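Local structure of uncharacterized protein (Enterococcus faecalis, 3L1W) at residues D17-V27 with S233-D241. The protein is of unknown function but belongs to the endonuclease/exonuclease/phosphatase family and may act as a 3'-5' RNA exonuclease. Sequence-based numbering, arbitrary orientation.
With FMT (formic acid), chain L.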
loop_
_atom_site.group_PDB
_atom_site.type_symbol
_atom_site.label_atom_id
_atom_site.label_comp_id
_atom_site.label_asym_id
_atom_site.label_seq_id
_atom_site.Cartn_x
_atom_site.Cartn_y
_atom_site.Cartn_z
ATOM N N ASP A 17 20.188 -0.331 -17.820
ATOM C CA ASP A 17 18.802 -0.484 -18.258
ATOM C C ASP A 17 17.801 -0.189 -17.138
ATOM O O ASP A 17 16.595 -0.399 -17.295
ATOM C CB ASP A 17 18.558 -1.887 -18.835
ATOM C CG ASP A 17 18.588 -2.973 -17.772
ATOM O OD1 ASP A 17 19.029 -2.702 -16.635
ATOM O OD2 ASP A 17 18.166 -4.108 -18.077
ATOM N N TRP A 18 18.302 0.309 -16.013
ATOM C CA TRP A 18 17.440 0.652 -14.884
ATOM C C TRP A 18 17.803 2.043 -14.361
ATOM O O TRP A 18 17.615 2.350 -13.186
ATOM C CB TRP A 18 17.528 -0.420 -13.782
ATOM C CG TRP A 18 16.303 -0.545 -12.885
ATOM C CD1 TRP A 18 16.299 -0.643 -11.520
ATOM C CD2 TRP A 18 14.921 -0.583 -13.292
ATOM N NE1 TRP A 18 15.003 -0.744 -11.053
ATOM C CE2 TRP A 18 14.142 -0.708 -12.121
ATOM C CE3 TRP A 18 14.268 -0.527 -14.530
ATOM C CZ2 TRP A 18 12.744 -0.768 -12.152
ATOM C CZ3 TRP A 18 12.881 -0.590 -14.557
ATOM C CH2 TRP A 18 12.138 -0.706 -13.377
ATOM N N GLN A 19 18.325 2.892 -15.243
ATOM C CA GLN A 19 18.493 4.297 -14.878
ATOM C C GLN A 19 17.134 5.006 -14.827
ATOM O O GLN A 19 16.106 4.436 -15.190
ATOM C CB GLN A 19 19.445 5.013 -15.832
ATOM C CG GLN A 19 18.981 5.061 -17.260
ATOM C CD GLN A 19 20.056 5.623 -18.178
ATOM O OE1 GLN A 19 21.027 4.939 -18.503
ATOM N NE2 GLN A 19 19.892 6.876 -18.588
ATOM N N TRP A 20 17.136 6.246 -14.360
ATOM C CA TRP A 20 15.890 6.954 -14.072
ATOM C C TRP A 20 14.852 6.879 -15.195
ATOM O O TRP A 20 13.664 6.681 -14.934
ATOM C CB TRP A 20 16.180 8.412 -13.710
ATOM C CG TRP A 20 14.950 9.253 -13.438
ATOM C CD1 TRP A 20 14.444 10.234 -14.238
ATOM C CD2 TRP A 20 14.092 9.198 -12.280
ATOM N NE1 TRP A 20 13.323 10.787 -13.661
ATOM C CE2 TRP A 20 13.083 10.165 -12.466
ATOM C CE3 TRP A 20 14.066 8.410 -11.125
ATOM C CZ2 TRP A 20 12.077 10.386 -11.525
ATOM C CZ3 TRP A 20 13.067 8.630 -10.190
ATOM C CH2 TRP A 20 12.083 9.606 -10.397
ATOM N N SER A 21 15.281 7.056 -16.438
ATOM C CA SER A 21 14.323 7.055 -17.540
ATOM C C SER A 21 13.422 5.817 -17.502
ATOM O O SER A 21 12.237 5.892 -17.808
ATOM C CB SER A 21 15.043 7.151 -18.890
ATOM O OG SER A 21 15.831 6.000 -19.120
ATOM N N PHE A 22 13.983 4.679 -17.109
ATOM C CA PHE A 22 13.227 3.429 -17.081
ATOM C C PHE A 22 12.387 3.254 -15.822
ATOM O O PHE A 22 11.454 2.455 -15.812
ATOM C CB PHE A 22 14.171 2.238 -17.220
ATOM C CG PHE A 22 14.983 2.260 -18.473
ATOM C CD1 PHE A 22 14.483 1.716 -19.642
ATOM C CD2 PHE A 22 16.247 2.830 -18.486
ATOM C CE1 PHE A 22 15.224 1.734 -20.803
ATOM C CE2 PHE A 22 16.999 2.854 -19.654
ATOM C CZ PHE A 22 16.486 2.304 -20.809
ATOM N N ARG A 23 12.723 3.998 -14.769
ATOM C CA ARG A 23 12.107 3.834 -13.450
ATOM C C ARG A 23 11.095 4.929 -13.119
ATOM O O ARG A 23 10.301 4.787 -12.189
ATOM C CB ARG A 23 13.193 3.857 -12.354
ATOM C CG ARG A 23 14.243 2.788 -12.502
ATOM C CD ARG A 23 15.221 2.786 -11.329
ATOM N NE ARG A 23 16.112 3.951 -11.316
ATOM C CZ ARG A 23 16.020 4.961 -10.456
ATOM N NH1 ARG A 23 15.077 4.963 -9.522
ATOM N NH2 ARG A 23 16.882 5.971 -10.521
ATOM N N LYS A 24 11.151 6.039 -13.844
ATOM C CA LYS A 24 10.385 7.224 -13.468
ATOM C C LYS A 24 8.883 6.964 -13.334
ATOM O O LYS A 24 8.258 7.423 -12.380
ATOM C CB LYS A 24 10.646 8.381 -14.443
ATOM C CG LYS A 24 10.410 8.036 -15.895
ATOM C CD LYS A 24 10.800 9.189 -16.820
ATOM C CE LYS A 24 10.814 8.745 -18.286
ATOM N NZ LYS A 24 11.272 9.828 -19.204
ATOM N N GLU A 25 8.300 6.237 -14.283
ATOM C CA GLU A 25 6.859 5.978 -14.212
ATOM C C GLU A 25 6.512 5.200 -12.946
ATOM O O GLU A 25 5.558 5.535 -12.242
ATOM C CB GLU A 25 6.367 5.232 -15.460
ATOM C CG GLU A 25 6.436 6.057 -16.731
ATOM C CD GLU A 25 5.062 6.418 -17.272
ATOM O OE1 GLU A 25 4.424 5.551 -17.912
ATOM O OE2 GLU A 25 4.624 7.572 -17.061
ATOM N N ALA A 26 7.298 4.170 -12.648
ATOM C CA ALA A 26 7.042 3.336 -11.486
ATOM C C ALA A 26 7.199 4.131 -10.196
ATOM O O ALA A 26 6.391 4.003 -9.279
ATOM C CB ALA A 26 7.962 2.117 -11.485
ATOM N N VAL A 27 8.247 4.949 -10.118
ATOM C CA VAL A 27 8.447 5.780 -8.937
ATOM C C VAL A 27 7.305 6.784 -8.761
ATOM O O VAL A 27 6.757 6.934 -7.671
ATOM C CB VAL A 27 9.812 6.516 -8.995
ATOM C CG1 VAL A 27 9.891 7.624 -7.932
ATOM C CG2 VAL A 27 10.944 5.520 -8.840
ATOM N N SER A 233 6.676 -3.303 -6.084
ATOM C CA SER A 233 7.618 -3.690 -7.117
ATOM C C SER A 233 7.025 -3.383 -8.481
ATOM O O SER A 233 5.840 -3.083 -8.601
ATOM C CB SER A 233 7.949 -5.186 -7.023
ATOM O OG SER A 233 6.766 -5.971 -7.104
ATOM N N ILE A 234 7.869 -3.447 -9.497
ATOM C CA ILE A 234 7.434 -3.326 -10.875
ATOM C C ILE A 234 7.999 -4.527 -11.631
ATOM O O ILE A 234 9.173 -4.554 -11.992
ATOM C CB ILE A 234 7.897 -1.969 -11.483
ATOM C CG1 ILE A 234 7.680 -1.940 -12.992
ATOM C CG2 ILE A 234 9.357 -1.660 -11.117
ATOM C CD1 ILE A 234 6.231 -2.143 -13.388
ATOM N N ASP A 235 7.163 -5.543 -11.818
ATOM C CA ASP A 235 7.543 -6.761 -12.549
ATOM C C ASP A 235 8.959 -7.278 -12.248
ATOM O O ASP A 235 9.802 -7.388 -13.137
ATOM C CB ASP A 235 7.356 -6.551 -14.058
ATOM C CG ASP A 235 7.313 -7.860 -14.838
ATOM O OD1 ASP A 235 7.283 -7.793 -16.082
ATOM O OD2 ASP A 235 7.307 -8.955 -14.231
ATOM N N GLY A 236 9.213 -7.599 -10.984
ATOM C CA GLY A 236 10.447 -8.262 -10.604
ATOM C C GLY A 236 11.609 -7.331 -10.334
ATOM O O GLY A 236 12.749 -7.779 -10.203
ATOM N N ARG A 237 11.318 -6.036 -10.260
ATOM C CA ARG A 237 12.323 -5.032 -9.905
ATOM C C ARG A 237 11.708 -4.074 -8.913
ATOM O O ARG A 237 10.489 -3.997 -8.798
ATOM C CB ARG A 237 12.760 -4.251 -11.142
ATOM C CG ARG A 237 13.489 -5.084 -12.158
ATOM C CD ARG A 237 13.934 -4.252 -13.357
ATOM N NE ARG A 237 14.880 -5.003 -14.177
ATOM C CZ ARG A 237 15.497 -4.517 -15.248
ATOM N NH1 ARG A 237 15.271 -3.271 -15.642
ATOM N NH2 ARG A 237 16.343 -5.279 -15.928
ATOM N N PHE A 238 12.551 -3.346 -8.190
ATOM C CA PHE A 238 12.054 -2.305 -7.304
ATOM C C PHE A 238 12.264 -0.978 -8.002
ATOM O O PHE A 238 13.262 -0.804 -8.702
ATOM C CB PHE A 238 12.791 -2.328 -5.969
ATOM C CG PHE A 238 12.491 -3.543 -5.132
ATOM C CD1 PHE A 238 11.181 -3.877 -4.803
ATOM C CD2 PHE A 238 13.527 -4.333 -4.643
ATOM C CE1 PHE A 238 10.909 -5.003 -4.014
ATOM C CE2 PHE A 238 13.266 -5.450 -3.855
ATOM C CZ PHE A 238 11.961 -5.782 -3.537
ATOM N N PRO A 239 11.316 -0.048 -7.837
ATOM C CA PRO A 239 11.409 1.247 -8.523
ATOM C C PRO A 239 12.626 2.062 -8.067
ATOM O O PRO A 239 13.114 2.862 -8.841
ATOM C CB PRO A 239 10.103 1.952 -8.131
ATOM C CG PRO A 239 9.174 0.846 -7.725
ATOM C CD PRO A 239 10.064 -0.179 -7.072
ATOM N N SER A 240 13.085 1.863 -6.832
ATOM C CA SER A 240 14.318 2.475 -6.339
ATOM C C SER A 240 15.103 1.405 -5.596
ATOM O O SER A 240 14.558 0.319 -5.329
ATOM C CB SER A 240 14.024 3.636 -5.380
ATOM O OG SER A 240 15.252 4.164 -4.868
ATOM N N ASP A 241 16.366 1.688 -5.263
ATOM C CA ASP A 241 17.141 0.747 -4.455
ATOM C C ASP A 241 16.880 0.913 -2.958
ATOM O O ASP A 241 17.446 0.185 -2.136
ATOM C CB ASP A 241 18.652 0.764 -4.790
ATOM C CG ASP A 241 19.291 2.145 -4.660
ATOM O OD1 ASP A 241 18.594 3.141 -4.373
ATOM O OD2 ASP A 241 20.523 2.222 -4.865
HETATM C C FMT L . 3.148 -2.166 -7.376
HETATM O O1 FMT L . 3.194 -2.059 -8.606
HETATM O O2 FMT L . 3.569 -3.135 -6.732
HETATM O O HOH W 1 14.549 -1.857 -18.601
#
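The indole of W18 lies between two arginine chains: CD of R237 sits over one face, 3.6 Å from the centroid of the six-membered ring, and CG of R23 covers the opposite face. F238 O and CG2 of I234 meet its edge in plane. In this DNase I-like fold, the contact joins the first turns of helix 20-34, and the residues just before it, to the loop between strands 222-229 and 245-251. Tryptophan offers two broad apolar faces and one polar edge atom: NE1 donates to F238 O (2.9 Å), almost in line with the carbonyl. R237 suits its place by an apolar chain long enough to set CB and CD against the indole, CD making a CH-pi contact, and a charged end for D17. Its guanidinium comes edge-on above the indole rim, the planes 71° apart, with NH1 3.1 Å from CE3 of W18. NH2 forms a salt bridge with OD2 of D17 (3.1 Å), met from above the carboxylate plane. The small A26 lets the loop come close, its CB 4.0 Å from both CG2 of I234 and CB of P239. P239 offers its apolar ring to A26 and V27, whose CG2 packs on CB of P239, and its carbonyl to R23. R23 adds several donors: NH1 also binds V8 O, NH2 R9 O and NE, weakly, W18 O. Its bend at chi3 (-70°) turns NH1 to P239 O, 3.0 Å away in the carbonyl plane.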